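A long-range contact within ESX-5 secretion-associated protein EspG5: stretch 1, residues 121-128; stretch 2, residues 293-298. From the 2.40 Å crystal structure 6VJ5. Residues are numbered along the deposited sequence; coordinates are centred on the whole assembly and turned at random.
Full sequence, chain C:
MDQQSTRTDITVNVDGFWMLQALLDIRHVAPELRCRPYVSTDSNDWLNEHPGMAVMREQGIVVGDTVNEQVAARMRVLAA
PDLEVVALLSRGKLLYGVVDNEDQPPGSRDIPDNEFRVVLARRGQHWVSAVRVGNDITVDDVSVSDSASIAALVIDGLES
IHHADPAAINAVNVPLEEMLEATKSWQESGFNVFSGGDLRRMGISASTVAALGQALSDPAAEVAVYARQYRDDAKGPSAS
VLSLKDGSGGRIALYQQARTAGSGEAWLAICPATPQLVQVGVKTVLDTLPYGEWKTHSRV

Stretch 1 121-128: ARRGQHWV
Stretch 2 (293-298) EWKTHS

The most unusual feature of this contact is a guanidinium group set among backbone carbonyls without one hydrogen bond across the stretches that passes a geometric test. Arg-122 NH1 lies 2.1 Å from Trp-294 O, too short for a hydrogen bond and best read as a clash in the model, so nothing should be rested on it. Arg-122 NH1 is also 3.1 Å from Lys-295 O, and Arg-122 NH2 is 2.5 Å from His-297 O, but both pairs fail on angle. Arg-122 NH2 to His-297 N, at 3.1 Å, brings two donors together. In the model, His-297 O and the clashing Trp-294 O sit at the guanidinium edge, near its plane, and Lys-295 O lies over one face. A positive group among carbonyl oxygens is electrostatically reasonable even where the modelled angles are poor.

Stretch 1 is a tight hairpin. Strands 121-123 and 126-128 pair antiparallel through Ala-121 N to Val-128 O (2.9 Å), Val-128 N to Ala-121 O (2.8 Å), Arg-123 N to His-126 O (3.0 Å) and His-126 N to Arg-123 O (2.9 Å). A type II' turn runs from Arg-123 to His-126, with Gly-124 at phi/psi 65/-105 and Gln-125 at -121/8; the positive phi by itself favours glycine. Stretch 2 has no regular helix or strand. Trp-294 (-80/-35) and Lys-295 (-60/-32) are locally helix-like in their torsions, then Thr-296 (-131/111) and His-297 (-168/148) extend. The nearest CA atoms across the stretches are those of Gly-124 and Ser-298, 7.1 Å apart, so the contact depends on side-chain reach rather than on backbone pairing.

Arg-122 provides that reach. Its CA-to-CB bond points toward stretch 2, and chi1 -165° (t), chi2 -153° (t), chi3 84° (p) and chi4 -148° carry the guanidinium to the carbonyls. It loses 88 Å² to stretch 2, the largest share of any residue in a total of 219 Å² summed over both sides. Within its own stretch, Arg-122 NE stands 3.0 Å from Gly-124 O.

The apolar part of the contact joins two indoles. The Trp-127 CA-to-CB bond points toward stretch 2, with chi1 -86° (m) and chi2 95°, while Trp-294 leaves its backbone sideways and, with chi1 60° (p) and chi2 -85°, brings its ring end nearer. Trp-127 CZ2 and Trp-294 CZ3 meet at 4.2 Å, with CZ2 at the edge of the Trp-294 ring. By contrast, Lys-295 and Thr-296 direct their CA-to-CB bonds away.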

# COMPACT_ATOMS: atom_id res chain seq x y z
N ALA C 121 -17.19 2.53 -19.34
CA ALA C 121 -15.88 2.89 -19.87
C ALA C 121 -15.85 2.68 -21.37
O ALA C 121 -16.52 1.80 -21.91
CB ALA C 121 -14.78 2.06 -19.20
N ARG C 122 -15.06 3.50 -22.05
CA ARG C 122 -14.90 3.40 -23.50
C ARG C 122 -13.43 3.49 -23.86
O ARG C 122 -12.69 4.31 -23.32
CB ARG C 122 -15.67 4.50 -24.23
CG ARG C 122 -15.85 4.26 -25.73
CD ARG C 122 -16.00 5.58 -26.47
NE ARG C 122 -14.70 6.16 -26.78
CZ ARG C 122 -14.45 7.46 -26.84
NH1 ARG C 122 -15.41 8.34 -26.60
NH2 ARG C 122 -13.23 7.89 -27.13
N ARG C 123 -13.01 2.62 -24.78
CA ARG C 123 -11.70 2.69 -25.41
C ARG C 123 -11.92 2.49 -26.90
O ARG C 123 -12.37 1.41 -27.32
CB ARG C 123 -10.75 1.63 -24.86
CG ARG C 123 -9.28 1.90 -25.15
CD ARG C 123 -8.40 0.76 -24.65
NE ARG C 123 -7.06 1.21 -24.30
CZ ARG C 123 -6.03 0.40 -24.07
NH1 ARG C 123 -6.18 -0.91 -24.17
NH2 ARG C 123 -4.85 0.90 -23.76
N GLY C 124 -11.65 3.52 -27.69
CA GLY C 124 -11.97 3.49 -29.10
C GLY C 124 -13.46 3.44 -29.33
O GLY C 124 -14.15 4.45 -29.17
N GLN C 125 -13.97 2.27 -29.72
CA GLN C 125 -15.40 2.04 -29.84
C GLN C 125 -15.86 0.89 -28.94
O GLN C 125 -17.01 0.44 -29.05
CB GLN C 125 -15.78 1.75 -31.29
CG GLN C 125 -15.43 2.86 -32.27
CD GLN C 125 -14.10 2.64 -32.96
OE1 GLN C 125 -13.20 3.48 -32.90
NE2 GLN C 125 -13.96 1.50 -33.63
N HIS C 126 -14.98 0.38 -28.08
CA HIS C 126 -15.31 -0.71 -27.17
C HIS C 126 -15.89 -0.11 -25.89
O HIS C 126 -15.18 0.56 -25.14
CB HIS C 126 -14.07 -1.54 -26.89
CG HIS C 126 -14.35 -2.87 -26.27
ND1 HIS C 126 -13.37 -3.80 -26.01
CD2 HIS C 126 -15.52 -3.43 -25.87
CE1 HIS C 126 -13.92 -4.87 -25.46
NE2 HIS C 126 -15.22 -4.67 -25.37
N TRP C 127 -17.18 -0.34 -25.66
CA TRP C 127 -17.88 0.15 -24.48
C TRP C 127 -18.06 -1.00 -23.50
O TRP C 127 -18.65 -2.03 -23.85
CB TRP C 127 -19.24 0.76 -24.83
CG TRP C 127 -19.19 2.20 -25.22
CD1 TRP C 127 -19.11 2.71 -26.49
CD2 TRP C 127 -19.22 3.33 -24.34
NE1 TRP C 127 -19.09 4.08 -26.45
CE2 TRP C 127 -19.15 4.49 -25.15
CE3 TRP C 127 -19.29 3.48 -22.95
CZ2 TRP C 127 -19.16 5.77 -24.61
CZ3 TRP C 127 -19.30 4.76 -22.42
CH2 TRP C 127 -19.23 5.89 -23.24
N VAL C 128 -17.57 -0.82 -22.27
CA VAL C 128 -17.62 -1.85 -21.24
C VAL C 128 -18.34 -1.30 -20.02
O VAL C 128 -18.29 -0.10 -19.73
CB VAL C 128 -16.19 -2.33 -20.87
CG1 VAL C 128 -16.21 -3.24 -19.66
CG2 VAL C 128 -15.55 -3.04 -22.07
N GLU C 293 -15.19 16.58 -28.17
CA GLU C 293 -16.11 15.55 -28.62
C GLU C 293 -15.88 14.21 -27.93
O GLU C 293 -14.84 13.57 -28.11
CB GLU C 293 -15.98 15.37 -30.13
CG GLU C 293 -16.49 16.56 -30.93
CD GLU C 293 -16.33 16.37 -32.42
OE1 GLU C 293 -15.83 15.30 -32.84
OE2 GLU C 293 -16.69 17.29 -33.18
N TRP C 294 -16.88 13.78 -27.16
CA TRP C 294 -16.71 12.61 -26.30
C TRP C 294 -16.86 11.30 -27.07
O TRP C 294 -16.18 10.33 -26.75
CB TRP C 294 -17.73 12.67 -25.16
CG TRP C 294 -19.16 12.69 -25.62
CD1 TRP C 294 -19.89 13.79 -25.99
CD2 TRP C 294 -20.04 11.57 -25.75
NE1 TRP C 294 -21.16 13.42 -26.34
CE2 TRP C 294 -21.28 12.06 -26.20
CE3 TRP C 294 -19.89 10.20 -25.53
CZ2 TRP C 294 -22.37 11.22 -26.44
CZ3 TRP C 294 -20.97 9.37 -25.76
CH2 TRP C 294 -22.19 9.89 -26.21
N LYS C 295 -17.73 11.25 -28.08
CA LYS C 295 -17.94 10.00 -28.79
C LYS C 295 -16.65 9.50 -29.44
O LYS C 295 -16.45 8.29 -29.56
CB LYS C 295 -19.04 10.17 -29.85
CG LYS C 295 -20.35 10.67 -29.27
CD LYS C 295 -21.55 10.03 -29.94
CE LYS C 295 -22.06 10.86 -31.11
NZ LYS C 295 -23.53 10.67 -31.29
N THR C 296 -15.78 10.42 -29.85
CA THR C 296 -14.50 10.09 -30.47
C THR C 296 -13.41 10.88 -29.78
O THR C 296 -13.35 12.10 -29.90
CB THR C 296 -14.53 10.40 -31.97
OG1 THR C 296 -15.00 11.74 -32.17
CG2 THR C 296 -15.43 9.42 -32.71
N HIS C 297 -12.55 10.18 -29.03
CA HIS C 297 -11.43 10.84 -28.38
C HIS C 297 -10.47 9.79 -27.86
O HIS C 297 -10.88 8.69 -27.48
CB HIS C 297 -11.90 11.74 -27.23
CG HIS C 297 -10.86 12.73 -26.79
ND1 HIS C 297 -10.04 12.52 -25.70
CD2 HIS C 297 -10.49 13.92 -27.31
CE1 HIS C 297 -9.22 13.54 -25.56
NE2 HIS C 297 -9.47 14.41 -26.52
N SER C 298 -9.19 10.14 -27.85
CA SER C 298 -8.14 9.23 -27.39
C SER C 298 -7.01 9.99 -26.71
O SER C 298 -6.39 9.48 -25.77
CB SER C 298 -7.59 8.41 -28.57
OG SER C 298 -8.62 7.63 -29.16